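Local coordinates for phosphonate monoester hydrolase (PDB 4UPK), which belongs to the sulfatase family of hydrolases within the alkaline phosphatase superfamily, at residues A[344-349]-A[368-373]. Sequence-based numbering, arbitrary orientation.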
ATOM      1  N   VAL A 344       6.975 -33.051 -10.572  1.00 18.27           N
ATOM      2  CA  VAL A 344       7.108 -33.003 -12.025  1.00 16.90           C
ATOM      3  C   VAL A 344       5.709 -33.084 -12.624  1.00 21.81           C
ATOM      4  O   VAL A 344       4.947 -34.009 -12.319  1.00 21.00           O
ATOM      5  CB  VAL A 344       8.097 -34.037 -12.640  1.00 19.55           C
ATOM      6  CG1 VAL A 344       8.261 -33.814 -14.152  1.00 18.19           C
ATOM      7  CG2 VAL A 344       9.459 -33.973 -11.955  1.00 19.57           C
ATOM      8  N   THR A 345       5.381 -32.104 -13.473  1.00 17.39           N
ATOM      9  CA  THR A 345       4.099 -32.021 -14.154  1.00 16.82           C
ATOM     10  C   THR A 345       4.242 -31.264 -15.491  1.00 19.91           C
ATOM     11  O   THR A 345       5.320 -30.786 -15.829  1.00 17.74           O
ATOM     12  CB  THR A 345       3.054 -31.322 -13.199  1.00 18.09           C
ATOM     13  OG1 THR A 345       1.728 -31.551 -13.686  1.00 16.78           O
ATOM     14  CG2 THR A 345       3.317 -29.820 -13.002  1.00 10.77           C
ATOM     15  N   ALA A 346       3.125 -31.142 -16.225  1.00 17.20           N
ATOM     16  CA  ALA A 346       2.970 -30.294 -17.395  1.00 16.62           C
ATOM     17  C   ALA A 346       1.860 -29.300 -17.043  1.00 22.56           C
ATOM     18  O   ALA A 346       0.980 -29.629 -16.244  1.00 23.15           O
ATOM     19  CB  ALA A 346       2.609 -31.099 -18.630  1.00 16.80           C
ATOM     20  N   ASP A 347       1.926 -28.084 -17.596  1.00 18.78           N
ATOM     21  CA  ASP A 347       0.948 -27.021 -17.369  1.00 17.29           C
ATOM     22  C   ASP A 347      -0.425 -27.324 -18.018  1.00 17.58           C
ATOM     23  O   ASP A 347      -1.464 -27.128 -17.399  1.00 17.43           O
ATOM     24  CB  ASP A 347       1.524 -25.700 -17.881  1.00 19.06           C
ATOM     25  CG  ASP A 347       0.657 -24.519 -17.584  1.00 36.25           C
ATOM     26  OD1 ASP A 347       0.792 -23.951 -16.490  1.00 37.01           O
ATOM     27  OD2 ASP A 347      -0.143 -24.147 -18.455  1.00 49.12           O
ATOM     28  N   HIS A 348      -0.400 -27.814 -19.247  1.00 13.20           N
ATOM     29  CA  HIS A 348      -1.541 -28.170 -20.089  1.00 12.52           C
ATOM     30  C   HIS A 348      -1.043 -29.209 -21.104  1.00 16.90           C
ATOM     31  O   HIS A 348       0.143 -29.538 -21.150  1.00 13.94           O
ATOM     32  CB  HIS A 348      -2.095 -26.922 -20.850  1.00 12.15           C
ATOM     33  CG  HIS A 348      -1.027 -26.150 -21.570  1.00 14.61           C
ATOM     34  ND1 HIS A 348      -0.414 -25.065 -20.983  1.00 16.18           N
ATOM     35  CD2 HIS A 348      -0.418 -26.407 -22.749  1.00 16.71           C
ATOM     36  CE1 HIS A 348       0.556 -24.703 -21.808  1.00 16.02           C
ATOM     37  NE2 HIS A 348       0.571 -25.465 -22.899  1.00 16.33           N
ATOM     38  N   GLY A 349      -1.982 -29.697 -21.907  1.00 15.04           N
ATOM     39  CA  GLY A 349      -1.742 -30.648 -22.967  1.00 13.51           C
ATOM     40  C   GLY A 349      -1.638 -29.995 -24.331  1.00 16.00           C
ATOM     41  O   GLY A 349      -1.414 -28.788 -24.461  1.00 13.29           O
ATOM     42  N   TYR A 368      -5.933 -30.876 -21.560  1.00 13.43           N
ATOM     43  CA  TYR A 368      -5.890 -30.697 -20.098  1.00 13.55           C
ATOM     44  C   TYR A 368      -5.221 -31.812 -19.345  1.00 15.84           C
ATOM     45  O   TYR A 368      -4.600 -31.527 -18.329  1.00 16.41           O
ATOM     46  CB  TYR A 368      -7.312 -30.470 -19.498  1.00 14.49           C
ATOM     47  CG  TYR A 368      -8.064 -29.333 -20.141  1.00 16.06           C
ATOM     48  CD1 TYR A 368      -8.810 -29.534 -21.296  1.00 18.07           C
ATOM     49  CD2 TYR A 368      -8.064 -28.056 -19.577  1.00 16.40           C
ATOM     50  CE1 TYR A 368      -9.476 -28.483 -21.923  1.00 16.51           C
ATOM     51  CE2 TYR A 368      -8.742 -26.998 -20.186  1.00 16.55           C
ATOM     52  CZ  TYR A 368      -9.437 -27.217 -21.369  1.00 17.61           C
ATOM     53  OH  TYR A 368     -10.110 -26.206 -22.012  1.00  8.84           O
ATOM     54  N   HIS A 369      -5.398 -33.074 -19.783  1.00 12.56           N
ATOM     55  CA  HIS A 369      -4.800 -34.258 -19.151  1.00 12.96           C
ATOM     56  C   HIS A 369      -3.249 -34.143 -19.167  1.00 18.55           C
ATOM     57  O   HIS A 369      -2.615 -34.080 -20.228  1.00 18.34           O
ATOM     58  CB  HIS A 369      -5.288 -35.559 -19.821  1.00 13.76           C
ATOM     59  CG  HIS A 369      -5.107 -36.784 -18.975  1.00 17.83           C
ATOM     60  ND1 HIS A 369      -5.345 -38.050 -19.480  1.00 20.27           N
ATOM     61  CD2 HIS A 369      -4.732 -36.899 -17.680  1.00 19.89           C
ATOM     62  CE1 HIS A 369      -5.117 -38.886 -18.481  1.00 19.60           C
ATOM     63  NE2 HIS A 369      -4.739 -38.239 -17.380  1.00 19.93           N
ATOM     64  N   THR A 370      -2.666 -34.014 -17.977  1.00 16.50           N
ATOM     65  CA  THR A 370      -1.225 -33.793 -17.817  1.00 15.60           C
ATOM     66  C   THR A 370      -0.560 -34.793 -16.887  1.00 18.59           C
ATOM     67  O   THR A 370      -1.191 -35.254 -15.936  1.00 16.69           O
ATOM     68  CB  THR A 370      -0.939 -32.344 -17.406  1.00 19.47           C
ATOM     69  OG1 THR A 370      -1.859 -31.939 -16.391  1.00 19.35           O
ATOM     70  CG2 THR A 370      -1.054 -31.404 -18.551  1.00 19.33           C
ATOM     71  N   PRO A 371       0.723 -35.147 -17.149  1.00 15.40           N
ATOM     72  CA  PRO A 371       1.406 -36.066 -16.238  1.00 15.43           C
ATOM     73  C   PRO A 371       1.738 -35.377 -14.910  1.00 18.00           C
ATOM     74  O   PRO A 371       1.890 -34.157 -14.862  1.00 17.38           O
ATOM     75  CB  PRO A 371       2.670 -36.458 -17.009  1.00 17.33           C
ATOM     76  CG  PRO A 371       2.957 -35.273 -17.896  1.00 21.20           C
ATOM     77  CD  PRO A 371       1.610 -34.701 -18.249  1.00 16.31           C
ATOM     78  N   LEU A 372       1.810 -36.166 -13.824  1.00 14.02           N
ATOM     79  CA  LEU A 372       2.140 -35.702 -12.493  1.00 13.10           C
ATOM     80  C   LEU A 372       2.880 -36.784 -11.710  1.00 18.88           C
ATOM     81  O   LEU A 372       2.347 -37.874 -11.494  1.00 16.51           O
ATOM     82  CB  LEU A 372       0.919 -35.153 -11.693  1.00 12.20           C
ATOM     83  CG  LEU A 372       1.210 -34.702 -10.240  1.00 15.83           C
ATOM     84  CD1 LEU A 372       2.194 -33.542 -10.177  1.00 15.52           C
ATOM     85  CD2 LEU A 372      -0.039 -34.322  -9.528  1.00 18.75           C
ATOM     86  N   ILE A 373       4.123 -36.470 -11.309  1.00 16.15           N
ATOM     87  CA  ILE A 373       4.969 -37.361 -10.530  1.00 15.63           C
ATOM     88  C   ILE A 373       5.392 -36.574  -9.320  1.00 20.77           C
ATOM     89  O   ILE A 373       5.887 -35.446  -9.444  1.00 19.18           O
ATOM     90  CB  ILE A 373       6.215 -37.946 -11.292  1.00 18.28           C
ATOM     91  CG1 ILE A 373       5.846 -38.561 -12.681  1.00 18.50           C
ATOM     92  CG2 ILE A 373       6.965 -38.973 -10.413  1.00 17.71           C
ATOM     93  CD1 ILE A 373       7.025 -38.668 -13.695  1.00 24.03           C
TER
HETATM   94  O   HOH W   1      -1.959 -29.346 -15.515  1.00 15.11           O
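In the central mixed sheet of the sulfatase fold, the end of strand 340-346 pairs antiparallel with the start of strand 372-375, joined at Val344 and Ile373. This hydrogen-bonded pair is closed by two nearly straight bonds, Val344 N to Ile373 O at 2.9 Å and Ile373 N to Val344 O at 2.8 Å. Leu372 CA also donates a C-H...O contact to Val344 O. One residue on, the side chain takes over from the backbone: Thr345 OG1, anti to the backbone N (chi1 -164°), reaches across and donates to Pro371 O at 2.9 Å, in the plane of that carbonyl. Leu372 CD1 lies 3.8 Å from Thr345 CB on the same face, where Phe72 and His75 of strand 70-76 adjoin the pair. Val344 and Ile373 point to the opposite face, against Leu65 of helix 60-67.

Beyond Thr345, side chains carry the contact, and small apolar groups pack between the two chains. Ala346 CB rests 3.7 Å from Thr370 CG2 and about as near to Pro371 CD. The same Thr370 methyl presses on the backbone of His348, CG2 to C 3.4 Å. Thr370 OG1, set between its own N and carbonyl carbon (chi1 44°), meets a water at 2.7 Å that donates to Ala346 O and Asp347 O, so the water bridges the two segments. The side chains of Asp347 and His348 leave the backbone pointing away from segment 368-373; His348 ND1 donates to the anti lone pair of Asp347 OD2 at 2.7 Å, while OD1 forms a salt bridge with Arg86. The pair lies inside the sheet, between strands 35-41 and 70-76, with antiparallel strand 372-375 beside strand 340-346, in the mixed, helix-flanked sheet that forms the alpha/beta core of the alkaline phosphatase superfamily.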